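Local coordinates for ARF GTPase-activating protein GIT1 (Rattus norvegicus, PDB 6IUH) that is named as a GTPase-activating protein for ARF small GTPases and binds a partner protein through its C-terminal four-helix bundle, at residues S72-E86 against Q107-Q121. Residues are numbered along the deposited sequence; the frame is centred on the assembly and turned at random.
Sequences SLRLLNASAYRLQSE and QVIQCAYDIAKAAKQ
Antiparallel helix packing in a four-helix bundle of the focal adhesion targeting type brings Arg82 down among Cys111, Gln107, Gln110 and Asp114, while the knob Ile115 fills the hole between Leu76, Ser79, Ala80 and Leu83. The segment axes come within 8.1 Å, 155° between their N-to-C directions. Arg82 reaches across because CG stands anti to its backbone N (chi1 -176°) and the chain stays extended to NE. Its NH2 bonds Gln107 OE1 and Gln110 OE1, both at 2.9 Å; these oxygens lie in the guanidinium plane, which limits the group's rotation, though NH2 stands out of both carbonyl planes. Cys111 SG lies over one face, 3.5 Å from NE of Arg82. NH1 meets Asp114 OD2 through two waters, one also bonded to Ser79 OG, and a third water joins NE to Glu86 OE2 and Gln107 OE1. Asp114 OD1 bonds a polar side chain of another protein's chain. Ser79 OG otherwise turns back to Leu75 O (2.7 Å). On the apolar side, Leu83 CB meets Cys111 CB at 3.6 Å, and the Leu76 and Ile115 side chains cross at about a right angle, CD1 of Leu76 3.8 Å from CG2 of Ile115. Leu76 and Ile115 also touch Val53 of helix 42-57, and Ile115 reaches Val23 and Ile27 of helix 13-35.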
ATOM      1  N   SER A  72       9.582   2.418   8.510  1.00 20.68           N
ATOM      2  CA  SER A  72       8.368   2.535   7.710  1.00 26.34           C
ATOM      3  C   SER A  72       8.661   2.402   6.215  1.00 27.07           C
ATOM      4  O   SER A  72       7.871   1.813   5.474  1.00 20.78           O
ATOM      5  CB  SER A  72       7.663   3.859   8.002  1.00 33.51           C
ATOM      6  OG  SER A  72       7.159   3.873   9.329  1.00 21.80           O
ATOM      7  N   LEU A  73       9.796   2.936   5.772  1.00 20.05           N
ATOM      8  CA  LEU A  73      10.180   2.792   4.370  1.00 20.00           C
ATOM      9  C   LEU A  73      10.459   1.336   4.038  1.00 22.56           C
ATOM     10  O   LEU A  73      10.157   0.875   2.939  1.00 23.25           O
ATOM     11  CB  LEU A  73      11.400   3.653   4.041  1.00 23.11           C
ATOM     12  CG  LEU A  73      11.110   5.140   3.842  1.00 25.27           C
ATOM     13  CD1 LEU A  73      12.387   5.898   3.518  1.00 26.87           C
ATOM     14  CD2 LEU A  73      10.072   5.336   2.748  1.00 28.22           C
ATOM     15  N   ARG A  74      11.034   0.612   4.992  1.00 20.94           N
ATOM     16  CA  ARG A  74      11.312  -0.804   4.800  0.58 21.98           C
ATOM     17  C   ARG A  74      10.014  -1.577   4.594  1.00 25.34           C
ATOM     18  O   ARG A  74       9.922  -2.424   3.706  1.00 22.66           O
ATOM     19  CB  ARG A  74      12.085  -1.372   5.990  0.58 25.14           C
ATOM     20  CG  ARG A  74      12.571  -2.796   5.783  0.58 32.56           C
ATOM     21  CD  ARG A  74      13.484  -3.244   6.914  0.58 38.41           C
ATOM     22  NE  ARG A  74      14.618  -2.341   7.095  0.58 38.15           N
ATOM     23  CZ  ARG A  74      14.774  -1.541   8.145  0.58 36.94           C
ATOM     24  NH1 ARG A  74      13.874  -1.535   9.117  0.58 36.89           N
ATOM     25  NH2 ARG A  74      15.837  -0.751   8.226  0.58 40.04           N
ATOM     26  N   LEU A  75       9.009  -1.276   5.410  1.00 25.19           N
ATOM     27  CA  LEU A  75       7.715  -1.940   5.297  1.00 26.38           C
ATOM     28  C   LEU A  75       7.022  -1.580   3.988  1.00 24.36           C
ATOM     29  O   LEU A  75       6.487  -2.448   3.296  1.00 26.06           O
ATOM     30  CB  LEU A  75       6.825  -1.568   6.480  1.00 26.71           C
ATOM     31  CG  LEU A  75       5.443  -2.214   6.511  1.00 24.90           C
ATOM     32  CD1 LEU A  75       5.566  -3.726   6.532  1.00 28.46           C
ATOM     33  CD2 LEU A  75       4.673  -1.714   7.727  1.00 24.46           C
ATOM     34  N   LEU A  76       7.033  -0.291   3.663  1.00 22.97           N
ATOM     35  CA  LEU A  76       6.459   0.217   2.423  1.00 26.26           C
ATOM     36  C   LEU A  76       7.052  -0.467   1.193  1.00 27.10           C
ATOM     37  O   LEU A  76       6.324  -0.985   0.346  1.00 23.16           O
ATOM     38  CB  LEU A  76       6.677   1.726   2.321  1.00 27.09           C
ATOM     39  CG  LEU A  76       6.005   2.431   1.146  1.00 26.86           C
ATOM     40  CD1 LEU A  76       4.511   2.559   1.393  1.00 24.46           C
ATOM     41  CD2 LEU A  76       6.636   3.795   0.886  1.00 27.10           C
ATOM     42  N   ASN A  77       8.377  -0.463   1.101  1.00 21.76           N
ATOM     43  CA  ASN A  77       9.069  -1.033  -0.055  1.00 25.65           C
ATOM     44  C   ASN A  77       8.913  -2.546  -0.156  1.00 25.87           C
ATOM     45  O   ASN A  77       8.677  -3.081  -1.240  1.00 26.16           O
ATOM     46  CB  ASN A  77      10.554  -0.667  -0.010  1.00 30.80           C
ATOM     47  CG  ASN A  77      10.801   0.809  -0.259  1.00 33.96           C
ATOM     48  OD1 ASN A  77      10.107   1.439  -1.058  1.00 39.35           O
ATOM     49  ND2 ASN A  77      11.795   1.368   0.422  1.00 29.80           N
ATOM     50  N   ALA A  78       9.042  -3.236   0.972  1.00 21.56           N
ATOM     51  CA  ALA A  78       8.941  -4.693   0.987  1.00 25.84           C
ATOM     52  C   ALA A  78       7.537  -5.168   0.626  1.00 21.84           C
ATOM     53  O   ALA A  78       7.378  -6.195  -0.031  1.00 22.79           O
ATOM     54  CB  ALA A  78       9.345  -5.243   2.343  1.00 25.10           C
ATOM     55  N   SER A  79       6.524  -4.426   1.058  1.00 23.15           N
ATOM     56  CA  SER A  79       5.140  -4.816   0.810  1.00 23.77           C
ATOM     57  C   SER A  79       4.744  -4.571  -0.641  1.00 27.91           C
ATOM     58  O   SER A  79       3.941  -5.315  -1.212  1.00 25.13           O
ATOM     59  CB  SER A  79       4.203  -4.064   1.752  1.00 27.15           C
ATOM     60  OG  SER A  79       4.562  -4.300   3.100  1.00 27.11           O
ATOM     61  N   ALA A  80       5.313  -3.528  -1.238  1.00 24.32           N
ATOM     62  CA  ALA A  80       5.050  -3.219  -2.640  1.00 25.33           C
ATOM     63  C   ALA A  80       5.661  -4.289  -3.533  1.00 30.22           C
ATOM     64  O   ALA A  80       5.059  -4.704  -4.524  1.00 26.40           O
ATOM     65  CB  ALA A  80       5.598  -1.848  -3.000  1.00 25.52           C
ATOM     66  N   TYR A  81       6.863  -4.725  -3.168  1.00 25.23           N
ATOM     67  CA  TYR A  81       7.567  -5.778  -3.891  1.00 27.36           C
ATOM     68  C   TYR A  81       6.835  -7.108  -3.748  1.00 26.43           C
ATOM     69  O   TYR A  81       6.664  -7.843  -4.724  1.00 26.93           O
ATOM     70  CB  TYR A  81       9.001  -5.901  -3.376  1.00 24.03           C
ATOM     71  CG  TYR A  81       9.842  -6.930  -4.095  1.00 32.07           C
ATOM     72  CD1 TYR A  81      10.545  -6.600  -5.245  1.00 37.64           C
ATOM     73  CD2 TYR A  81       9.949  -8.226  -3.610  1.00 35.50           C
ATOM     74  CE1 TYR A  81      11.322  -7.539  -5.901  1.00 38.13           C
ATOM     75  CE2 TYR A  81      10.722  -9.170  -4.257  1.00 44.01           C
ATOM     76  CZ  TYR A  81      11.406  -8.821  -5.400  1.00 40.30           C
ATOM     77  OH  TYR A  81      12.178  -9.761  -6.043  1.00 49.94           O
ATOM     78  N   ARG A  82       6.413  -7.409  -2.523  1.00 27.85           N
ATOM     79  CA  ARG A  82       5.636  -8.610  -2.243  1.00 30.02           C
ATOM     80  C   ARG A  82       4.336  -8.632  -3.051  1.00 26.49           C
ATOM     81  O   ARG A  82       3.939  -9.676  -3.577  1.00 28.80           O
ATOM     82  CB  ARG A  82       5.338  -8.701  -0.745  1.00 30.62           C
ATOM     83  CG  ARG A  82       4.615  -9.964  -0.313  1.00 32.71           C
ATOM     84  CD  ARG A  82       4.120  -9.838   1.122  1.00 29.25           C
ATOM     85  NE  ARG A  82       3.090 -10.826   1.431  1.00 40.82           N
ATOM     86  CZ  ARG A  82       2.250 -10.730   2.456  1.00 54.06           C
ATOM     87  NH1 ARG A  82       2.313  -9.687   3.272  1.00 47.86           N
ATOM     88  NH2 ARG A  82       1.342 -11.675   2.663  1.00 53.84           N
ATOM     89  N   LEU A  83       3.677  -7.479  -3.145  1.00 24.81           N
ATOM     90  CA  LEU A  83       2.460  -7.348  -3.942  1.00 24.75           C
ATOM     91  C   LEU A  83       2.723  -7.651  -5.411  1.00 25.33           C
ATOM     92  O   LEU A  83       1.981  -8.400  -6.047  1.00 26.70           O
ATOM     93  CB  LEU A  83       1.874  -5.942  -3.803  1.00 29.05           C
ATOM     94  CG  LEU A  83       0.635  -5.641  -4.649  1.00 25.53           C
ATOM     95  CD1 LEU A  83      -0.525  -6.516  -4.215  1.00 26.81           C
ATOM     96  CD2 LEU A  83       0.260  -4.167  -4.555  1.00 26.95           C
ATOM     97  N   GLN A  84       3.780  -7.049  -5.943  1.00 24.43           N
ATOM     98  CA  GLN A  84       4.169  -7.254  -7.332  1.00 25.42           C
ATOM     99  C   GLN A  84       4.403  -8.733  -7.609  1.00 28.15           C
ATOM    100  O   GLN A  84       4.033  -9.244  -8.667  1.00 33.00           O
ATOM    101  CB  GLN A  84       5.423  -6.440  -7.652  1.00 33.43           C
ATOM    102  CG  GLN A  84       5.684  -6.229  -9.131  1.00 47.91           C
ATOM    103  CD  GLN A  84       6.885  -5.337  -9.376  1.00 58.43           C
ATOM    104  OE1 GLN A  84       7.940  -5.521  -8.770  1.00 56.09           O
ATOM    105  NE2 GLN A  84       6.726  -4.358 -10.257  1.00 66.43           N
ATOM    106  N   SER A  85       5.018  -9.417  -6.646  1.00 34.10           N
ATOM    107  CA  SER A  85       5.280 -10.847  -6.765  1.00 37.28           C
ATOM    108  C   SER A  85       3.986 -11.645  -6.839  1.00 39.35           C
ATOM    109  O   SER A  85       3.865 -12.585  -7.621  1.00 39.09           O
ATOM    110  CB  SER A  85       6.122 -11.339  -5.586  1.00 36.28           C
ATOM    111  OG  SER A  85       7.403 -10.733  -5.581  1.00 38.90           O
ATOM    112  N   GLU A  86       3.020 -11.263  -6.014  1.00 29.22           N
ATOM    113  CA  GLU A  86       1.757 -11.981  -5.935  1.00 31.63           C
ATOM    114  C   GLU A  86       0.903 -11.797  -7.185  1.00 32.29           C
ATOM    115  O   GLU A  86       0.278 -12.742  -7.660  1.00 34.76           O
ATOM    116  CB  GLU A  86       0.980 -11.532  -4.696  1.00 36.14           C
ATOM    117  CG  GLU A  86       1.577 -12.030  -3.392  1.00 36.76           C
ATOM    118  CD  GLU A  86       1.397 -13.526  -3.211  1.00 48.53           C
ATOM    119  OE1 GLU A  86       0.453 -14.088  -3.807  1.00 51.49           O
ATOM    120  OE2 GLU A  86       2.196 -14.139  -2.473  1.00 55.27           O
ATOM    121  N   GLN A 107      -3.720 -12.778  -0.287  1.00 24.41           N
ATOM    122  CA  GLN A 107      -2.333 -12.330  -0.238  1.00 22.18           C
ATOM    123  C   GLN A 107      -2.191 -10.905  -0.763  1.00 22.94           C
ATOM    124  O   GLN A 107      -1.447 -10.099  -0.204  1.00 28.33           O
ATOM    125  CB  GLN A 107      -1.439 -13.284  -1.027  1.00 24.48           C
ATOM    126  CG  GLN A 107      -1.296 -14.658  -0.388  1.00 29.64           C
ATOM    127  CD  GLN A 107      -0.697 -14.586   1.004  1.00 34.90           C
ATOM    128  OE1 GLN A 107       0.322 -13.930   1.221  1.00 37.53           O
ATOM    129  NE2 GLN A 107      -1.333 -15.259   1.958  1.00 34.43           N
ATOM    130  N   VAL A 108      -2.918 -10.598  -1.832  1.00 22.03           N
ATOM    131  CA  VAL A 108      -2.873  -9.271  -2.435  1.00 21.44           C
ATOM    132  C   VAL A 108      -3.360  -8.191  -1.461  1.00 24.85           C
ATOM    133  O   VAL A 108      -2.713  -7.155  -1.300  1.00 27.58           O
ATOM    134  CB  VAL A 108      -3.706  -9.232  -3.735  1.00 26.84           C
ATOM    135  CG1 VAL A 108      -3.981  -7.803  -4.166  1.00 34.50           C
ATOM    136  CG2 VAL A 108      -2.988 -10.002  -4.838  1.00 31.92           C
ATOM    137  N   ILE A 109      -4.483  -8.441  -0.794  1.00 25.90           N
ATOM    138  CA  ILE A 109      -5.025  -7.469   0.154  1.00 20.77           C
ATOM    139  C   ILE A 109      -4.118  -7.313   1.384  1.00 26.09           C
ATOM    140  O   ILE A 109      -3.992  -6.216   1.930  1.00 25.01           O
ATOM    141  CB  ILE A 109      -6.458  -7.853   0.597  1.00 18.55           C
ATOM    142  CG1 ILE A 109      -7.394  -7.863  -0.615  1.00 22.05           C
ATOM    143  CG2 ILE A 109      -6.984  -6.876   1.643  1.00 19.91           C
ATOM    144  CD1 ILE A 109      -8.795  -8.338  -0.305  1.00 25.81           C
ATOM    145  N   GLN A 110      -3.472  -8.398   1.809  1.00 23.22           N
ATOM    146  CA  GLN A 110      -2.496  -8.317   2.903  1.00 23.27           C
ATOM    147  C   GLN A 110      -1.369  -7.339   2.561  1.00 23.34           C
ATOM    148  O   GLN A 110      -0.980  -6.504   3.382  1.00 20.66           O
ATOM    149  CB  GLN A 110      -1.898  -9.692   3.215  1.00 25.41           C
ATOM    150  CG  GLN A 110      -2.871 -10.706   3.793  1.00 27.55           C
ATOM    151  CD  GLN A 110      -2.171 -11.982   4.218  1.00 29.69           C
ATOM    152  OE1 GLN A 110      -0.956 -11.998   4.414  1.00 31.47           O
ATOM    153  NE2 GLN A 110      -2.933 -13.061   4.365  1.00 26.45           N
ATOM    154  N   CYS A 111      -0.851  -7.452   1.342  1.00 24.58           N
ATOM    155  CA  CYS A 111       0.199  -6.558   0.864  1.00 25.07           C
ATOM    156  C   CYS A 111      -0.239  -5.100   0.868  1.00 29.13           C
ATOM    157  O   CYS A 111       0.494  -4.227   1.336  1.00 21.36           O
ATOM    158  CB  CYS A 111       0.635  -6.958  -0.543  1.00 25.62           C
ATOM    159  SG  CYS A 111       1.422  -8.566  -0.621  1.00 28.85           S
ATOM    160  N   ALA A 112      -1.432  -4.842   0.343  1.00 24.69           N
ATOM    161  CA  ALA A 112      -1.970  -3.489   0.277  1.00 27.42           C
ATOM    162  C   ALA A 112      -2.182  -2.914   1.672  1.00 23.44           C
ATOM    163  O   ALA A 112      -1.959  -1.722   1.904  1.00 20.66           O
ATOM    164  CB  ALA A 112      -3.275  -3.476  -0.505  1.00 29.85           C
ATOM    165  N   TYR A 113      -2.625  -3.763   2.593  1.00 18.79           N
ATOM    166  CA  TYR A 113      -2.821  -3.363   3.984  1.00 19.59           C
ATOM    167  C   TYR A 113      -1.536  -2.801   4.581  1.00 21.67           C
ATOM    168  O   TYR A 113      -1.542  -1.746   5.217  1.00 21.52           O
ATOM    169  CB  TYR A 113      -3.305  -4.548   4.821  1.00 21.82           C
ATOM    170  CG  TYR A 113      -3.466  -4.239   6.296  1.00 22.51           C
ATOM    171  CD1 TYR A 113      -4.667  -3.748   6.796  1.00 27.70           C
ATOM    172  CD2 TYR A 113      -2.419  -4.442   7.191  1.00 22.86           C
ATOM    173  CE1 TYR A 113      -4.820  -3.469   8.141  1.00 28.02           C
ATOM    174  CE2 TYR A 113      -2.565  -4.166   8.534  1.00 25.57           C
ATOM    175  CZ  TYR A 113      -3.766  -3.679   9.004  1.00 31.79           C
ATOM    176  OH  TYR A 113      -3.909  -3.405  10.343  1.00 31.00           O
ATOM    177  N   ASP A 114      -0.438  -3.523   4.384  1.00 21.29           N
ATOM    178  CA  ASP A 114       0.849  -3.115   4.935  1.00 21.49           C
ATOM    179  C   ASP A 114       1.427  -1.904   4.208  1.00 22.90           C
ATOM    180  O   ASP A 114       2.146  -1.106   4.812  1.00 21.04           O
ATOM    181  CB  ASP A 114       1.839  -4.283   4.899  1.00 25.09           C
ATOM    182  CG  ASP A 114       1.651  -5.237   6.068  1.00 30.20           C
ATOM    183  OD1 ASP A 114       1.013  -4.834   7.064  1.00 29.01           O
ATOM    184  OD2 ASP A 114       2.143  -6.382   6.000  1.00 29.50           O
ATOM    185  N   ILE A 115       1.115  -1.763   2.923  1.00 21.68           N
ATOM    186  CA  ILE A 115       1.538  -0.581   2.173  1.00 20.25           C
ATOM    187  C   ILE A 115       0.849   0.652   2.748  1.00 25.24           C
ATOM    188  O   ILE A 115       1.490   1.665   3.026  1.00 21.28           O
ATOM    189  CB  ILE A 115       1.218  -0.693   0.671  1.00 24.49           C
ATOM    190  CG1 ILE A 115       2.030  -1.815   0.031  1.00 22.82           C
ATOM    191  CG2 ILE A 115       1.531   0.617  -0.036  1.00 24.64           C
ATOM    192  CD1 ILE A 115       1.673  -2.078  -1.413  1.00 22.34           C
ATOM    193  N   ALA A 116      -0.464   0.553   2.931  1.00 20.11           N
ATOM    194  CA  ALA A 116      -1.240   1.626   3.540  1.00 22.66           C
ATOM    195  C   ALA A 116      -0.773   1.910   4.966  1.00 21.32           C
ATOM    196  O   ALA A 116      -0.683   3.069   5.378  1.00 21.16           O
ATOM    197  CB  ALA A 116      -2.718   1.279   3.529  1.00 26.22           C
ATOM    198  N   LYS A 117      -0.481   0.849   5.713  1.00 20.01           N
ATOM    199  CA  LYS A 117       0.011   0.977   7.086  1.00 24.16           C
ATOM    200  C   LYS A 117       1.293   1.796   7.138  1.00 20.33           C
ATOM    201  O   LYS A 117       1.412   2.736   7.927  1.00 20.28           O
ATOM    202  CB  LYS A 117       0.253  -0.405   7.696  1.00 23.46           C
ATOM    203  CG  LYS A 117       0.557  -0.399   9.189  1.00 30.51           C
ATOM    204  CD  LYS A 117       0.766  -1.821   9.693  1.00 37.17           C
ATOM    205  CE  LYS A 117       0.880  -1.885  11.204  1.00 42.70           C
ATOM    206  NZ  LYS A 117       1.017  -3.292  11.667  1.00 46.67           N
ATOM    207  N   ALA A 118       2.248   1.432   6.287  1.00 21.18           N
ATOM    208  CA  ALA A 118       3.519   2.137   6.202  1.00 25.12           C
ATOM    209  C   ALA A 118       3.324   3.582   5.747  1.00 20.57           C
ATOM    210  O   ALA A 118       3.962   4.497   6.270  1.00 20.11           O
ATOM    211  CB  ALA A 118       4.465   1.406   5.252  1.00 22.38           C
ATOM    212  N   ALA A 119       2.446   3.780   4.769  1.00 21.43           N
ATOM    213  CA  ALA A 119       2.181   5.114   4.241  1.00 25.94           C
ATOM    214  C   ALA A 119       1.627   6.020   5.334  1.00 25.12           C
ATOM    215  O   ALA A 119       2.048   7.170   5.469  1.00 23.99           O
ATOM    216  CB  ALA A 119       1.218   5.046   3.066  1.00 25.57           C
ATOM    217  N   LYS A 120       0.688   5.488   6.112  1.00 18.74           N
ATOM    218  CA  LYS A 120       0.116   6.207   7.247  1.00 21.95           C
ATOM    219  C   LYS A 120       1.186   6.582   8.271  1.00 26.20           C
ATOM    220  O   LYS A 120       1.198   7.702   8.787  1.00 22.48           O
ATOM    221  CB  LYS A 120      -0.973   5.368   7.924  1.00 20.15           C
ATOM    222  CG  LYS A 120      -1.717   6.099   9.034  1.00 25.75           C
ATOM    223  CD  LYS A 120      -2.600   5.145   9.826  1.00 37.21           C
ATOM    224  CE  LYS A 120      -1.765   4.063  10.498  1.00 49.36           C
ATOM    225  NZ  LYS A 120      -2.610   3.051  11.192  1.00 57.64           N
ATOM    226  N   GLN A 121       2.079   5.643   8.565  1.00 26.61           N
ATOM    227  CA  GLN A 121       3.153   5.891   9.520  1.00 22.03           C
ATOM    228  C   GLN A 121       4.032   7.042   9.048  1.00 24.73           C
ATOM    229  O   GLN A 121       4.401   7.911   9.831  1.00 24.22           O
ATOM    230  CB  GLN A 121       3.994   4.630   9.730  1.00 21.97           C
ATOM    231  CG  GLN A 121       3.260   3.522  10.468  1.00 27.85           C
ATOM    232  CD  GLN A 121       4.009   2.201  10.452  1.00 35.17           C
ATOM    233  OE1 GLN A 121       5.103   2.096   9.902  1.00 26.59           O
ATOM    234  NE2 GLN A 121       3.412   1.181  11.055  1.00 37.23           N
TER
HETATM  235  O   HOH W   1       3.851  -6.976   3.969  1.00 39.94           O
HETATM  236  O   HOH W   2       0.716  -8.787   5.579  1.00 25.92           O
HETATM  237  O   HOH W   3       2.652 -13.279  -0.139  1.00 45.17           O